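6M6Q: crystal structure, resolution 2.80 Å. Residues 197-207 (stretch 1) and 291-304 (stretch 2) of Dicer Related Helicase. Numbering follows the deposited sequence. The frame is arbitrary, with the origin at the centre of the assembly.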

# COMPACT_ATOMS: atom_id res chain seq x y z
N MET B 197 -12.36 -5.18 15.82
CA MET B 197 -12.93 -5.43 17.18
C MET B 197 -13.67 -4.17 17.67
O MET B 197 -14.77 -4.31 18.21
N ILE B 198 -13.07 -3.01 17.49
CA ILE B 198 -13.61 -1.69 17.94
C ILE B 198 -14.84 -1.33 17.07
O ILE B 198 -15.80 -0.76 17.62
N ILE B 199 -14.83 -1.70 15.79
CA ILE B 199 -15.97 -1.47 14.86
C ILE B 199 -17.16 -2.35 15.31
O ILE B 199 -18.29 -1.84 15.35
N MET B 200 -16.90 -3.61 15.69
CA MET B 200 -17.95 -4.58 16.10
C MET B 200 -18.62 -4.07 17.40
O MET B 200 -19.87 -4.12 17.47
N LYS B 201 -17.83 -3.53 18.33
CA LYS B 201 -18.30 -3.02 19.65
C LYS B 201 -19.26 -1.84 19.44
O LYS B 201 -20.33 -1.83 20.09
N HIS B 202 -18.90 -0.88 18.58
CA HIS B 202 -19.66 0.38 18.36
C HIS B 202 -20.93 0.09 17.55
O HIS B 202 -21.95 0.77 17.82
N LEU B 203 -20.88 -0.86 16.62
CA LEU B 203 -22.07 -1.22 15.79
C LEU B 203 -23.08 -1.94 16.69
O LEU B 203 -24.30 -1.76 16.47
N LYS B 204 -22.60 -2.69 17.68
CA LYS B 204 -23.44 -3.43 18.65
C LYS B 204 -24.19 -2.43 19.55
O LYS B 204 -25.24 -2.79 20.06
N SER B 205 -23.65 -1.21 19.70
CA SER B 205 -24.20 -0.13 20.56
C SER B 205 -25.02 0.86 19.73
O SER B 205 -25.54 1.82 20.32
N ASN B 206 -25.10 0.65 18.41
CA ASN B 206 -25.87 1.51 17.46
C ASN B 206 -27.31 0.99 17.36
O ASN B 206 -27.54 -0.16 16.97
N PRO B 207 -28.34 1.80 17.72
CA PRO B 207 -29.73 1.37 17.63
C PRO B 207 -30.22 1.23 16.17
O PRO B 207 -31.19 0.52 15.94
N TYR B 291 -22.99 4.75 7.04
CA TYR B 291 -22.77 5.88 7.98
C TYR B 291 -22.61 5.32 9.40
O TYR B 291 -21.88 5.92 10.18
N GLY B 292 -23.23 4.18 9.69
CA GLY B 292 -23.06 3.44 10.96
C GLY B 292 -21.63 2.93 11.14
O GLY B 292 -21.14 2.95 12.28
N PHE B 293 -21.01 2.47 10.06
CA PHE B 293 -19.60 2.01 10.00
C PHE B 293 -18.66 3.20 10.27
O PHE B 293 -17.69 3.03 11.04
N ILE B 294 -18.96 4.35 9.65
CA ILE B 294 -18.16 5.62 9.79
C ILE B 294 -18.18 6.05 11.26
O ILE B 294 -17.10 6.44 11.78
N ASP B 295 -19.34 5.95 11.92
CA ASP B 295 -19.52 6.34 13.34
C ASP B 295 -18.85 5.29 14.24
O ASP B 295 -18.57 5.62 15.40
N ALA B 296 -18.60 4.08 13.72
CA ALA B 296 -17.94 2.96 14.44
C ALA B 296 -16.42 3.00 14.21
O ALA B 296 -15.69 2.19 14.85
N MET B 297 -15.94 3.89 13.35
CA MET B 297 -14.50 3.98 12.97
C MET B 297 -13.89 5.36 13.33
O MET B 297 -12.65 5.44 13.36
N LYS B 298 -14.71 6.36 13.65
CA LYS B 298 -14.22 7.75 13.91
C LYS B 298 -13.63 7.88 15.33
O LYS B 298 -13.00 8.92 15.60
N ASN B 299 -13.72 6.84 16.18
CA ASN B 299 -13.53 6.96 17.66
C ASN B 299 -12.06 6.78 18.07
O ASN B 299 -11.69 7.34 19.10
N ASP B 300 -11.31 5.92 17.38
CA ASP B 300 -9.91 5.57 17.77
C ASP B 300 -8.96 5.96 16.64
O ASP B 300 -9.35 5.95 15.48
N PRO B 301 -7.70 6.37 16.95
CA PRO B 301 -6.78 6.89 15.94
C PRO B 301 -6.45 5.92 14.78
O PRO B 301 -6.12 6.41 13.71
N ALA B 302 -6.49 4.60 15.02
CA ALA B 302 -6.18 3.55 14.00
C ALA B 302 -7.28 3.52 12.93
O ALA B 302 -6.95 3.55 11.72
N ASN B 303 -8.54 3.41 13.35
CA ASN B 303 -9.72 3.33 12.45
C ASN B 303 -9.97 4.70 11.81
O ASN B 303 -10.46 4.74 10.67
N ARG B 304 -9.68 5.78 12.55
CA ARG B 304 -9.81 7.19 12.11
C ARG B 304 -8.90 7.39 10.90
O ARG B 304 -9.36 7.95 9.91

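The two stretches meet in a mainly apolar contact without a hydrogen bond between them, in which helix 197-204 packs against the end of a second helix, the loop that follows and the start of the next helix, burying 538 Å² in total. Ala 296 lies at the centre, its CA 4.9 Å from that of Ile 199; its small side chain points toward the first helix. Ile 198 and His 202 point toward the second stretch, whereas Ile 199 and Leu 203 leave sideways and their ends come nearer. Around Ala 296 CB gather Ile 199 CG2 and Leu 203 CG, each at 3.9 Å, and His 202 CB at 3.7 Å. Ile 199 (chi1 m, chi2 t) also places CG1 3.8 Å from Met 297 CG, CG2 3.9 Å from Phe 293 CE2 and CD1 3.5 Å from Asn 303 OD1. Leu 203, likewise m and t, lays CD1 over the face of the Phe 293 ring, 4.1 Å from its centroid, while its CD2 reaches Gly 292 O at 3.4 Å. Asn 206 ND2 approaches Gly 292 CA to 3.7 Å.

Several of the polar side chains bond within their own stretch. His 202 (m) donates a weak bond from ND1 to Ile 198 O (3.0 Å), and Asn 299 ND2, over one face of the imidazole, bonds Asp 295 O (3.1 Å). Asp 300 caps the following helix and accepts from Asn 303 ND2 through OD1 (2.8 Å); Ile 198 CG2 rests 3.5 Å from that same OD1.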

# COMPACT_ATOMS: atom_id res chain seq x y z
CB MET B 197 -11.87 -5.82 18.19
CG MET B 197 -12.38 -6.83 19.16
SD MET B 197 -11.28 -7.06 20.51
CE MET B 197 -11.83 -8.68 21.07
CB ILE B 198 -12.51 -0.61 17.90
CG1 ILE B 198 -11.23 -1.06 18.62
CG2 ILE B 198 -13.03 0.70 18.47
CD1 ILE B 198 -9.98 -0.35 18.15
CB ILE B 199 -15.56 -1.74 13.39
CG1 ILE B 199 -14.31 -0.94 13.01
CG2 ILE B 199 -16.72 -1.45 12.44
CD1 ILE B 199 -13.57 -1.47 11.79
CB MET B 200 -17.36 -5.98 16.31
CG MET B 200 -18.37 -7.07 16.70
SD MET B 200 -19.13 -7.92 15.29
CE MET B 200 -20.41 -6.75 14.87
CB LYS B 201 -17.11 -2.62 20.53
CG LYS B 201 -17.46 -1.91 21.84
CD LYS B 201 -16.27 -1.74 22.81
CE LYS B 201 -15.14 -0.87 22.27
NZ LYS B 201 -15.56 0.54 22.04
CB HIS B 202 -18.80 1.45 17.69
CG HIS B 202 -17.84 2.12 18.62
ND1 HIS B 202 -16.48 2.08 18.43
CD2 HIS B 202 -18.05 2.81 19.76
CE1 HIS B 202 -15.88 2.75 19.40
NE2 HIS B 202 -16.82 3.21 20.22
CB LEU B 203 -21.65 -2.10 14.60
CG LEU B 203 -20.95 -1.38 13.44
CD1 LEU B 203 -20.42 -2.39 12.44
CD2 LEU B 203 -21.88 -0.37 12.74
CB LYS B 204 -22.59 -4.38 19.49
CG LYS B 204 -23.32 -5.61 20.00
CD LYS B 204 -22.38 -6.67 20.52
CE LYS B 204 -23.11 -7.86 21.09
NZ LYS B 204 -22.17 -8.81 21.73
CB SER B 205 -23.09 0.59 21.29
OG SER B 205 -22.35 -0.30 22.11
CB ASN B 206 -25.17 1.53 16.09
CG ASN B 206 -25.60 2.68 15.19
OD1 ASN B 206 -26.65 3.28 15.38
ND2 ASN B 206 -24.78 2.98 14.19
CB PRO B 207 -30.54 2.48 18.33
CG PRO B 207 -29.51 3.38 19.02
CD PRO B 207 -28.21 3.16 18.26
CB TYR B 291 -23.88 6.93 7.83
CG TYR B 291 -23.91 7.60 6.47
CD1 TYR B 291 -22.77 8.16 5.93
CD2 TYR B 291 -25.07 7.63 5.70
CE1 TYR B 291 -22.77 8.73 4.66
CE2 TYR B 291 -25.09 8.20 4.43
CZ TYR B 291 -23.93 8.75 3.91
OH TYR B 291 -23.92 9.33 2.67
CB PHE B 293 -19.29 1.36 8.64
CG PHE B 293 -19.16 -0.15 8.65
CD1 PHE B 293 -20.28 -0.97 8.57
CD2 PHE B 293 -17.91 -0.75 8.70
CE1 PHE B 293 -20.15 -2.35 8.58
CE2 PHE B 293 -17.78 -2.13 8.70
CZ PHE B 293 -18.90 -2.93 8.65
CB ILE B 294 -18.72 6.72 8.87
CG1 ILE B 294 -18.55 6.36 7.39
CG2 ILE B 294 -18.09 8.08 9.18
CD1 ILE B 294 -19.17 7.36 6.45
CB ASP B 295 -21.00 6.56 13.67
CG ASP B 295 -21.57 7.86 13.10
OD1 ASP B 295 -20.85 8.89 13.17
OD2 ASP B 295 -22.71 7.83 12.57
CB ALA B 296 -18.54 1.65 13.98
CB MET B 297 -14.33 3.73 11.47
CG MET B 297 -14.50 2.28 11.09
SD MET B 297 -14.52 2.06 9.31
CE MET B 297 -12.79 2.35 8.95
CB LYS B 298 -15.36 8.74 13.68
CG LYS B 298 -16.57 8.55 14.58
CD LYS B 298 -17.42 9.81 14.71
CE LYS B 298 -18.63 9.61 15.61
NZ LYS B 298 -19.48 10.82 15.64
CB ASN B 299 -14.35 5.95 18.43
CG ASN B 299 -15.78 5.89 17.94
OD1 ASN B 299 -16.61 6.68 18.38
ND2 ASN B 299 -16.03 5.01 17.00
CB ASP B 300 -9.80 4.10 18.18
CG ASP B 300 -9.88 3.13 17.02
OD1 ASP B 300 -11.02 2.84 16.58
OD2 ASP B 300 -8.80 2.65 16.59
CB PRO B 301 -5.51 7.22 16.75
CG PRO B 301 -5.65 6.43 18.06
CD PRO B 301 -7.14 6.41 18.31
CB ALA B 302 -6.01 2.21 14.67
CB ASN B 303 -10.96 2.83 13.18
CG ASN B 303 -10.96 1.33 13.36
OD1 ASN B 303 -10.82 0.59 12.39
ND2 ASN B 303 -11.12 0.86 14.59
CB ARG B 304 -9.43 8.14 13.25
CG ARG B 304 -10.16 9.48 13.26
CD ARG B 304 -9.81 10.28 14.49
NE ARG B 304 -8.43 10.76 14.49
CZ ARG B 304 -7.76 11.16 15.57
NH1 ARG B 304 -8.33 11.13 16.76
NH2 ARG B 304 -6.51 11.59 15.45